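Local coordinates for protein diaminopimelate decarboxylase (Psychromonas ingrahamii, PDB 4XG1) that probably catalyses the pyridoxal phosphate-dependent decarboxylation of meso-diaminopimelate to L-lysine, the last step of lysine biosynthesis by the diaminopimelate pathway, at residues Q21-T26 against A30-R35; E86-I91 against I112-Q117; M121-E126 against Y132-V137; D216-L221 against S233-G238. All coordinates share one frame; numbering follows the deposited sequence.

Contact 1 (Q21-T26 against A30-R35); sequences QVVKKT and AYIYSR
Where Val22, Val23 and Thr26 meet Ala30 and Ile32, no ring, amide or carboxylate takes part; the flat groups of the strand, the phenol rings of Tyr31 and Tyr33, sit on its other face, where their hydroxyls bond to Asp310 O and Glu392 OE2. The atoms that meet across the contact are all methyl carbons. Ile32 CD1 is the hub: it packs 3.8 Å from Val23 CG1, while its 3.3 Å approach to Val22 CG2 is implausibly short and doubtful in detail. Its branch runs almost fully extended (chi2 173°), which carries CD1 out from the strand toward the two valines. The Ile32 side chain crosses that of Val23 at about a right angle. Nearer the connecting loop, Thr26 offers its CG2 to Ala30 CB at 3.9 Å. The segment axes approach to 9.9 Å and run at 139°, so the chain reverses obliquely after a three-residue link. Val285 and Val287 of strand 284-294 extend the same apolar surface. Strand 30-34 pairs with strands 284-294 and 391-396, placing this helix-loop-strand connection in the beta domain that accompanies the barrel in this decarboxylase family. With methyls alone meeting, the attraction between these two segments is van der Waals and hydrophobic.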
# COMPACT_ATOMS: atom_id res chain seq x y z
N GLN B 21 8.70 18.41 -20.24
CA GLN B 21 8.08 19.71 -20.04
C GLN B 21 7.14 19.69 -18.87
O GLN B 21 7.12 20.63 -18.07
CB GLN B 21 7.31 20.13 -21.29
CG GLN B 21 6.78 21.55 -21.27
CD GLN B 21 6.32 22.00 -22.65
OE1 GLN B 21 7.14 22.11 -23.59
NE2 GLN B 21 5.03 22.28 -22.79
N VAL B 22 6.34 18.64 -18.78
CA VAL B 22 5.39 18.54 -17.66
C VAL B 22 6.15 18.35 -16.34
O VAL B 22 6.02 19.14 -15.43
CB VAL B 22 4.29 17.50 -17.92
CG1 VAL B 22 3.59 17.77 -19.25
CG2 VAL B 22 4.84 16.11 -17.96
N VAL B 23 7.03 17.39 -16.27
CA VAL B 23 7.70 17.15 -15.03
C VAL B 23 8.61 18.32 -14.58
O VAL B 23 9.03 18.35 -13.41
CB VAL B 23 8.49 15.82 -15.02
CG1 VAL B 23 7.52 14.67 -15.18
CG2 VAL B 23 9.57 15.80 -16.10
N LYS B 24 8.91 19.25 -15.48
CA LYS B 24 9.72 20.41 -15.13
C LYS B 24 8.89 21.32 -14.26
O LYS B 24 9.40 21.84 -13.28
CB LYS B 24 10.22 21.20 -16.36
N LYS B 25 7.60 21.49 -14.59
CA LYS B 25 6.73 22.31 -13.77
C LYS B 25 6.46 21.62 -12.43
O LYS B 25 6.64 22.21 -11.37
CB LYS B 25 5.41 22.72 -14.51
CG LYS B 25 4.22 21.75 -14.44
CD LYS B 25 2.91 22.34 -14.98
CE LYS B 25 1.91 21.22 -15.32
NZ LYS B 25 0.57 21.76 -15.66
N THR B 26 6.02 20.36 -12.48
CA THR B 26 5.52 19.65 -11.32
C THR B 26 6.60 19.01 -10.44
O THR B 26 6.37 18.75 -9.28
CB THR B 26 4.54 18.53 -11.76
OG1 THR B 26 3.79 18.07 -10.63
CG2 THR B 26 5.30 17.37 -12.33
N ALA B 30 6.06 11.80 -10.43
CA ALA B 30 4.80 12.28 -10.99
C ALA B 30 4.16 11.23 -11.86
O ALA B 30 4.80 10.61 -12.69
CB ALA B 30 5.05 13.52 -11.82
N TYR B 31 2.87 11.01 -11.63
CA TYR B 31 2.09 10.16 -12.52
C TYR B 31 1.58 11.03 -13.63
O TYR B 31 1.11 12.15 -13.37
CB TYR B 31 0.90 9.56 -11.78
CG TYR B 31 1.22 8.28 -11.03
CD1 TYR B 31 1.30 7.06 -11.71
CD2 TYR B 31 1.39 8.28 -9.64
CE1 TYR B 31 1.59 5.90 -11.04
CE2 TYR B 31 1.65 7.11 -8.97
CZ TYR B 31 1.76 5.93 -9.67
OH TYR B 31 2.00 4.73 -9.01
N ILE B 32 1.65 10.50 -14.85
CA ILE B 32 1.16 11.23 -16.01
C ILE B 32 0.21 10.39 -16.81
O ILE B 32 0.55 9.25 -17.16
CB ILE B 32 2.33 11.67 -16.90
CG1 ILE B 32 3.20 12.67 -16.15
CG2 ILE B 32 1.81 12.37 -18.16
CD1 ILE B 32 4.47 13.05 -16.87
N TYR B 33 -0.95 10.94 -17.10
CA TYR B 33 -2.01 10.19 -17.78
C TYR B 33 -2.38 10.82 -19.12
O TYR B 33 -2.40 12.05 -19.25
CB TYR B 33 -3.26 10.14 -16.92
CG TYR B 33 -3.06 9.58 -15.51
CD1 TYR B 33 -2.55 8.31 -15.31
CD2 TYR B 33 -3.39 10.33 -14.38
CE1 TYR B 33 -2.36 7.82 -14.03
CE2 TYR B 33 -3.20 9.85 -13.11
CZ TYR B 33 -2.69 8.59 -12.94
OH TYR B 33 -2.52 8.10 -11.66
N SER B 34 -2.63 9.96 -20.11
CA SER B 34 -3.12 10.36 -21.44
C SER B 34 -4.61 10.35 -21.51
O SER B 34 -5.22 9.32 -21.41
CB SER B 34 -2.60 9.41 -22.52
OG SER B 34 -3.39 9.51 -23.71
N ARG B 35 -5.22 11.51 -21.70
CA ARG B 35 -6.69 11.56 -21.89
C ARG B 35 -7.15 10.74 -23.10
O ARG B 35 -8.13 10.00 -23.01
CB ARG B 35 -7.15 12.98 -22.14
CG ARG B 35 -8.60 12.97 -22.58
CD ARG B 35 -9.15 14.34 -22.81
NE ARG B 35 -10.61 14.26 -22.90
CZ ARG B 35 -11.42 15.29 -23.09
NH1 ARG B 35 -10.92 16.53 -23.20
NH2 ARG B 35 -12.73 15.10 -23.16

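Contact 2 (E86-I91 against I112-Q117); sequences ELMRVI and ISAALQ. With SCN (thiocyanate ion), chain E.
Leu87 has the largest share of the contact, resting its CD2 methyl on the helix 109-117 at the step between Ala114 and Ala115. Leu87 CD2 is 3.8 Å from Ala115 CA and equally 3.8 Å from Ala114 O, so it touches the backbone itself and not just side chains. The leucine gets there because its CG is anti to the backbone N (chi1 171°), while chi2 60° turns CD1 aside and leaves CD2 continuing the chain, anti to CA, toward the neighbouring helix. Ala114 completes the seat: its CB is 4.0 Å from Leu87 CD2, and the same CB also meets Met88 CE, at 4.2 Å. Ala115 CB stands a little farther from Leu87 CD2, at 4.3 Å, and Ala115 also packs on Phe102 of strand 100-102. The small alanines let a leucine reach the helix backbone although the segment axes stay 11.0 Å apart.

These are two successive outer helices of a TIM barrel, following strands 78-81 and 100-102; their segments run in the same sense, inclined by 28°, and Leu87 also packs on Ile81 and Ile100 of those strands.

Met88 lies at the margin, where Trp413 of the second subunit packs on it. Arg89 points off toward the same subunit, and its NH1 makes a salt bridge with Glu416 of that chain. At the guanidinium edge, near its plane, a thiocyanate ion, probably from the crystallisation liquor, accepts weak bonds through its N atom from Arg89 NE (3.5 Å) and Arg89 NH2 (3.3 Å).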
# COMPACT_ATOMS: atom_id res chain seq x y z
N GLU B 86 -15.73 5.05 -2.90
CA GLU B 86 -15.78 5.03 -4.37
C GLU B 86 -17.10 5.57 -4.86
O GLU B 86 -17.13 6.26 -5.86
CB GLU B 86 -15.47 3.64 -4.94
CG GLU B 86 -14.00 3.27 -4.77
CD GLU B 86 -13.56 2.05 -5.54
OE1 GLU B 86 -14.44 1.30 -6.05
OE2 GLU B 86 -12.34 1.80 -5.66
N LEU B 87 -18.16 5.27 -4.15
CA LEU B 87 -19.46 5.81 -4.49
C LEU B 87 -19.40 7.33 -4.53
O LEU B 87 -19.83 7.95 -5.50
CB LEU B 87 -20.52 5.37 -3.47
CG LEU B 87 -21.90 6.03 -3.56
CD1 LEU B 87 -22.55 5.78 -4.90
CD2 LEU B 87 -22.81 5.54 -2.45
N MET B 88 -18.84 7.93 -3.47
CA MET B 88 -18.75 9.40 -3.38
C MET B 88 -17.82 9.98 -4.41
O MET B 88 -18.06 11.06 -4.93
CB MET B 88 -18.35 9.83 -1.97
CG MET B 88 -19.37 9.43 -0.89
SD MET B 88 -21.06 9.93 -1.35
CE MET B 88 -22.03 8.55 -0.75
N ARG B 89 -16.75 9.27 -4.72
CA ARG B 89 -15.85 9.72 -5.76
C ARG B 89 -16.59 9.82 -7.08
O ARG B 89 -16.51 10.81 -7.79
CB ARG B 89 -14.66 8.76 -5.94
CG ARG B 89 -13.50 9.02 -4.99
CD ARG B 89 -12.35 8.05 -5.22
NE ARG B 89 -11.15 8.46 -4.51
CZ ARG B 89 -10.36 9.46 -4.88
NH1 ARG B 89 -10.58 10.16 -6.00
NH2 ARG B 89 -9.31 9.80 -4.14
N VAL B 90 -17.34 8.78 -7.41
CA VAL B 90 -18.07 8.76 -8.66
C VAL B 90 -19.14 9.86 -8.76
O VAL B 90 -19.29 10.50 -9.79
CB VAL B 90 -18.72 7.41 -8.89
CG1 VAL B 90 -19.79 7.51 -9.99
CG2 VAL B 90 -17.66 6.40 -9.30
N ILE B 91 -19.88 10.07 -7.69
CA ILE B 91 -20.84 11.14 -7.68
C ILE B 91 -20.16 12.47 -7.80
O ILE B 91 -20.57 13.32 -8.60
CB ILE B 91 -21.66 11.14 -6.39
CG1 ILE B 91 -22.63 9.95 -6.41
CG2 ILE B 91 -22.45 12.44 -6.28
CD1 ILE B 91 -23.21 9.61 -5.05
N ILE B 112 -24.17 0.28 2.45
CA ILE B 112 -25.36 -0.22 1.73
C ILE B 112 -26.50 0.80 1.74
O ILE B 112 -27.13 1.06 0.72
CB ILE B 112 -25.86 -1.52 2.33
CG1 ILE B 112 -24.85 -2.65 2.07
CG2 ILE B 112 -27.18 -1.90 1.69
CD1 ILE B 112 -24.88 -3.72 3.14
N SER B 113 -26.71 1.40 2.91
CA SER B 113 -27.60 2.53 3.02
C SER B 113 -27.27 3.68 2.07
O SER B 113 -28.13 4.21 1.38
CB SER B 113 -27.56 3.03 4.44
OG SER B 113 -28.53 4.05 4.59
N ALA B 114 -26.00 4.06 2.00
CA ALA B 114 -25.66 5.19 1.15
C ALA B 114 -25.93 4.87 -0.29
O ALA B 114 -26.37 5.73 -1.07
CB ALA B 114 -24.21 5.59 1.34
N ALA B 115 -25.65 3.63 -0.66
CA ALA B 115 -25.79 3.22 -2.06
C ALA B 115 -27.27 3.10 -2.44
O ALA B 115 -27.68 3.44 -3.56
CB ALA B 115 -25.08 1.90 -2.27
N LEU B 116 -28.06 2.61 -1.49
CA LEU B 116 -29.50 2.56 -1.67
C LEU B 116 -30.07 3.95 -1.82
O LEU B 116 -30.76 4.24 -2.80
CB LEU B 116 -30.18 1.82 -0.49
CG LEU B 116 -30.09 0.29 -0.59
CD1 LEU B 116 -30.59 -0.40 0.66
CD2 LEU B 116 -30.86 -0.20 -1.80
N GLN B 117 -29.67 4.85 -0.91
CA GLN B 117 -30.14 6.24 -1.00
C GLN B 117 -29.67 6.95 -2.25
O GLN B 117 -30.29 7.89 -2.69
CB GLN B 117 -29.76 7.02 0.24
CG GLN B 117 -30.48 6.50 1.47
CD GLN B 117 -29.94 7.03 2.78
OE1 GLN B 117 -29.23 6.31 3.49
NE2 GLN B 117 -30.23 8.28 3.09
S SCN E . -7.81 5.87 -4.01
C SCN E . -8.48 6.66 -2.92
N SCN E . -9.00 7.25 -2.07

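Contact 3 (M121-E126 against Y132-V137)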
# COMPACT_ATOMS: atom_id res chain seq x y z
N MET B 121 -27.77 0.99 -9.56
CA MET B 121 -28.26 -0.10 -10.38
C MET B 121 -28.33 -1.48 -9.67
O MET B 121 -29.32 -2.16 -9.81
CB MET B 121 -27.40 -0.27 -11.62
CG MET B 121 -27.95 -1.25 -12.63
SD MET B 121 -26.96 -1.28 -14.15
CE MET B 121 -27.47 0.24 -14.91
N CYS B 122 -27.28 -1.89 -8.96
CA CYS B 122 -27.20 -3.29 -8.51
C CYS B 122 -26.12 -3.52 -7.46
O CYS B 122 -25.06 -2.92 -7.52
CB CYS B 122 -26.95 -4.20 -9.74
SG CYS B 122 -27.40 -5.92 -9.53
N PHE B 123 -26.39 -4.40 -6.52
CA PHE B 123 -25.43 -4.90 -5.56
C PHE B 123 -24.98 -6.28 -6.01
O PHE B 123 -25.79 -7.16 -6.11
CB PHE B 123 -26.05 -5.03 -4.18
CG PHE B 123 -26.40 -3.72 -3.54
CD1 PHE B 123 -27.59 -3.06 -3.88
CD2 PHE B 123 -25.56 -3.14 -2.60
CE1 PHE B 123 -27.92 -1.85 -3.29
CE2 PHE B 123 -25.89 -1.93 -2.00
CZ PHE B 123 -27.07 -1.28 -2.35
N ASN B 124 -23.71 -6.46 -6.31
CA ASN B 124 -23.17 -7.77 -6.63
C ASN B 124 -22.82 -8.46 -5.32
O ASN B 124 -21.78 -8.18 -4.73
CB ASN B 124 -21.94 -7.62 -7.52
CG ASN B 124 -22.29 -7.11 -8.90
OD1 ASN B 124 -23.42 -7.29 -9.37
ND2 ASN B 124 -21.34 -6.44 -9.57
N VAL B 125 -23.69 -9.37 -4.88
CA VAL B 125 -23.59 -10.00 -3.56
C VAL B 125 -22.66 -11.22 -3.55
O VAL B 125 -22.67 -12.04 -4.48
CB VAL B 125 -24.98 -10.44 -3.03
CG1 VAL B 125 -24.89 -11.16 -1.69
CG2 VAL B 125 -25.89 -9.24 -2.90
N GLU B 126 -21.91 -11.36 -2.45
CA GLU B 126 -20.83 -12.34 -2.31
C GLU B 126 -21.00 -13.32 -1.15
O GLU B 126 -20.25 -14.25 -1.02
CB GLU B 126 -19.50 -11.59 -2.10
CG GLU B 126 -19.22 -10.59 -3.23
CD GLU B 126 -17.81 -10.69 -3.81
OE1 GLU B 126 -17.16 -11.73 -3.59
OE2 GLU B 126 -17.39 -9.71 -4.50
N TYR B 132 -28.82 -11.01 3.84
CA TYR B 132 -29.66 -10.65 4.98
C TYR B 132 -29.40 -9.22 5.38
O TYR B 132 -30.31 -8.51 5.78
CB TYR B 132 -29.44 -11.62 6.16
CG TYR B 132 -29.96 -13.04 5.86
CD1 TYR B 132 -31.31 -13.27 5.57
CD2 TYR B 132 -29.09 -14.14 5.84
CE1 TYR B 132 -31.79 -14.54 5.27
CE2 TYR B 132 -29.56 -15.42 5.54
CZ TYR B 132 -30.91 -15.61 5.25
OH TYR B 132 -31.39 -16.86 4.97
N ARG B 133 -28.14 -8.81 5.31
CA ARG B 133 -27.78 -7.48 5.73
C ARG B 133 -28.43 -6.46 4.80
O ARG B 133 -28.96 -5.46 5.24
CB ARG B 133 -26.28 -7.31 5.75
CG ARG B 133 -25.88 -5.88 6.09
CD ARG B 133 -24.38 -5.71 6.23
NE ARG B 133 -23.89 -6.28 7.46
CZ ARG B 133 -22.63 -6.20 7.87
NH1 ARG B 133 -21.74 -5.60 7.13
NH2 ARG B 133 -22.28 -6.72 9.02
N ILE B 134 -28.37 -6.73 3.51
CA ILE B 134 -28.88 -5.80 2.56
C ILE B 134 -30.37 -5.69 2.77
O ILE B 134 -30.91 -4.59 2.93
CB ILE B 134 -28.59 -6.22 1.12
CG1 ILE B 134 -27.09 -6.11 0.86
CG2 ILE B 134 -29.35 -5.35 0.13
CD1 ILE B 134 -26.65 -6.56 -0.52
N ASN B 135 -31.04 -6.84 2.76
CA ASN B 135 -32.47 -6.90 2.94
C ASN B 135 -32.87 -6.17 4.20
O ASN B 135 -33.87 -5.43 4.21
CB ASN B 135 -32.92 -8.34 3.03
CG ASN B 135 -34.43 -8.47 3.14
OD1 ASN B 135 -35.16 -8.27 2.17
ND2 ASN B 135 -34.90 -8.80 4.33
N SER B 136 -32.09 -6.36 5.26
CA SER B 136 -32.35 -5.72 6.53
C SER B 136 -32.27 -4.19 6.45
O SER B 136 -33.11 -3.47 7.02
CB SER B 136 -31.36 -6.25 7.54
OG SER B 136 -31.47 -5.55 8.77
N VAL B 137 -31.29 -3.67 5.71
CA VAL B 137 -31.14 -2.22 5.54
C VAL B 137 -32.19 -1.65 4.57
O VAL B 137 -32.71 -0.55 4.78
CB VAL B 137 -29.70 -1.87 5.05
CG1 VAL B 137 -29.61 -0.46 4.47
CG2 VAL B 137 -28.72 -2.05 6.20
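Ile134 reaches Phe123 and Val125 through an outstretched branch: CG1 is set anti to the carbonyl carbon (chi1 -69°) and CD1 continues the line (chi2 178°), so the terminal methyl is delivered to the strand. On the strand, the Val125 branch placed beside the backbone N is CG2, and this is the one that meets Ile134 CD1, at 3.7 Å. Phe123 meets the same methyl from an adjoining direction, with its CB 4.0 Å from Ile134 CD1 and its ring atom CD2 at 4.1 Å from Ile134 CD1, an oblique approach to the ring. In both pairs the side chains point past each other from opposite directions. Phe123 and Val125 are two apart and share a face, so one methyl reaches both; Asn124 between them points away from the helix, into the barrel, where its ND2 bonds weakly to Asp236 OD2. The CA atoms of Phe123 and Ile134 remain 8.9 Å apart, a spacing filled by these side chains. Next to Ile134 on the helix, Arg133 makes a salt bridge through NH1 to Glu291 of the second subunit. Strand 122-125 lies in the parallel sheet and helix 128-140 leads on to strand 145-152: the arrangement is a beta-alpha-beta unit of the TIM barrel, with the helix packed on the outside.

Contact 4 (D216-L221 against S233-G238)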
# COMPACT_ATOMS: atom_id res chain seq x y z
N ASP B 216 -20.67 -19.39 -20.77
CA ASP B 216 -21.44 -20.63 -20.99
C ASP B 216 -22.12 -21.10 -19.72
O ASP B 216 -23.32 -21.31 -19.70
CB ASP B 216 -20.53 -21.72 -21.55
CG ASP B 216 -20.09 -21.45 -23.00
OD1 ASP B 216 -20.65 -20.51 -23.63
OD2 ASP B 216 -19.18 -22.14 -23.52
N LYS B 217 -21.37 -21.27 -18.64
CA LYS B 217 -21.94 -21.88 -17.43
C LYS B 217 -22.89 -20.98 -16.73
O LYS B 217 -23.75 -21.45 -15.99
CB LYS B 217 -20.85 -22.25 -16.46
CG LYS B 217 -19.72 -22.89 -17.25
CD LYS B 217 -19.64 -24.35 -16.92
CE LYS B 217 -18.30 -24.82 -17.40
NZ LYS B 217 -18.08 -26.23 -17.02
N LEU B 218 -22.72 -19.69 -16.94
CA LEU B 218 -23.66 -18.73 -16.36
C LEU B 218 -24.97 -18.65 -17.17
O LEU B 218 -26.05 -18.48 -16.58
CB LEU B 218 -23.01 -17.34 -16.22
CG LEU B 218 -21.81 -17.25 -15.28
CD1 LEU B 218 -21.15 -15.88 -15.39
CD2 LEU B 218 -22.15 -17.54 -13.83
N LEU B 219 -24.89 -18.81 -18.49
CA LEU B 219 -26.09 -18.89 -19.33
C LEU B 219 -26.92 -20.11 -18.98
O LEU B 219 -28.12 -20.00 -18.72
CB LEU B 219 -25.74 -18.92 -20.80
CG LEU B 219 -25.07 -17.64 -21.30
CD1 LEU B 219 -24.65 -17.75 -22.75
CD2 LEU B 219 -25.98 -16.44 -21.10
N ILE B 220 -26.27 -21.25 -18.90
CA ILE B 220 -26.90 -22.46 -18.38
C ILE B 220 -27.62 -22.15 -17.09
O ILE B 220 -28.79 -22.53 -16.91
CB ILE B 220 -25.85 -23.58 -18.14
CG1 ILE B 220 -25.41 -24.16 -19.47
CG2 ILE B 220 -26.39 -24.68 -17.24
CD1 ILE B 220 -24.08 -24.89 -19.39
N LEU B 221 -26.93 -21.48 -16.17
CA LEU B 221 -27.54 -21.16 -14.86
C LEU B 221 -28.73 -20.22 -15.01
O LEU B 221 -29.69 -20.31 -14.24
CB LEU B 221 -26.51 -20.51 -13.91
CG LEU B 221 -27.07 -19.85 -12.65
CD1 LEU B 221 -27.76 -20.86 -11.75
CD2 LEU B 221 -25.99 -19.13 -11.84
N SER B 233 -32.38 -9.87 -15.60
CA SER B 233 -32.38 -8.71 -16.52
C SER B 233 -31.00 -8.43 -17.12
O SER B 233 -30.90 -7.91 -18.25
CB SER B 233 -32.87 -7.46 -15.80
OG SER B 233 -33.89 -7.79 -14.87
N HIS B 234 -29.95 -8.75 -16.36
CA HIS B 234 -28.56 -8.56 -16.85
C HIS B 234 -27.57 -9.60 -16.33
O HIS B 234 -27.79 -10.25 -15.30
CB HIS B 234 -28.04 -7.15 -16.51
CG HIS B 234 -27.89 -6.89 -15.05
ND1 HIS B 234 -26.77 -7.29 -14.34
CD2 HIS B 234 -28.71 -6.28 -14.15
CE1 HIS B 234 -26.92 -6.97 -13.06
NE2 HIS B 234 -28.08 -6.34 -12.93
N LEU B 235 -26.49 -9.73 -17.09
CA LEU B 235 -25.39 -10.60 -16.76
C LEU B 235 -24.10 -9.79 -16.74
O LEU B 235 -23.71 -9.19 -17.76
CB LEU B 235 -25.24 -11.68 -17.83
CG LEU B 235 -24.04 -12.61 -17.66
CD1 LEU B 235 -24.21 -13.50 -16.44
CD2 LEU B 235 -23.87 -13.43 -18.92
N ASP B 236 -23.46 -9.78 -15.58
CA ASP B 236 -22.24 -9.00 -15.35
C ASP B 236 -21.03 -9.95 -15.39
O ASP B 236 -20.88 -10.85 -14.57
CB ASP B 236 -22.36 -8.31 -13.98
CG ASP B 236 -21.20 -7.33 -13.70
OD1 ASP B 236 -20.05 -7.56 -14.13
OD2 ASP B 236 -21.43 -6.38 -12.94
N LEU B 237 -20.17 -9.74 -16.36
CA LEU B 237 -19.01 -10.59 -16.56
C LEU B 237 -17.69 -10.12 -15.93
O LEU B 237 -16.62 -10.66 -16.23
CB LEU B 237 -18.81 -10.77 -18.06
CG LEU B 237 -19.98 -11.52 -18.69
CD1 LEU B 237 -19.83 -11.53 -20.21
CD2 LEU B 237 -20.08 -12.94 -18.14
N GLY B 238 -17.76 -9.13 -15.06
CA GLY B 238 -16.62 -8.64 -14.34
C GLY B 238 -15.59 -8.05 -15.26
O GLY B 238 -15.92 -7.64 -16.39
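The backbones of Leu218 and Leu235 are 8.3 Å apart at their CA atoms, the nearest such pair, with Leu218 in a helix and Leu235 extended in strand 234-236. Leucine side chains fill the interval. Leu235 CD1 is 4.0 Å from Leu218 CD1 and also 4.0 Å from Leu218 CB, so one methyl touches Leu218 at both its base and its tip, the two side chains crossing at a slant. Its place follows from CG standing anti to the backbone N (chi1 176°) and a turn at chi2 68°. The second methyl, Leu235 CD2, is met by Leu219 CD2 at 4.3 Å, and the two branches thus engage successive helix residues. Just past the strand, Leu237 CD2 approaches Leu218 CD1 at 4.2 Å, the two side chains passing in opposite directions. Asp236 faces away from the helix, and its OD1 accepts from Gly238 N at 2.9 Å, nearly along the C-O axis; this Asx turn bends the chain where Gly238 has a positive phi. The Leu237 side chain lies about 9 Å from the bound pyridoxal-lysine group, close also to Gly240 and Glu274, predicted to bind pyridoxal phosphate. Strand 192-198, helix 209-227 and strand 234-236 form a beta-alpha-beta unit of the TIM barrel, with the leucines making its helix-to-sheet interface.

Contacts 2, 3 and 4 belong to the TIM barrel, whereas contact 1 lies in the beta domain, its centre 41 Å from those of contacts 3 and 4. Contacts 1, 3 and 4 are buried helix-on-strand seams; contact 2 joins two helices, is only partly buried, and has an ion at its edge. Contacts 2 and 3 both reach the second subunit, while no other chain of the assembly touches the segments of contact 4. Contacts 2 and 3 also meet directly, since Ala115 and Leu116 pack on the ring of Phe123. Contacts 3 and 4 share the parallel sheet, where Cys122 SG packs 3.5 Å from His234 NE2; the side chains that meet the helices there are apolar.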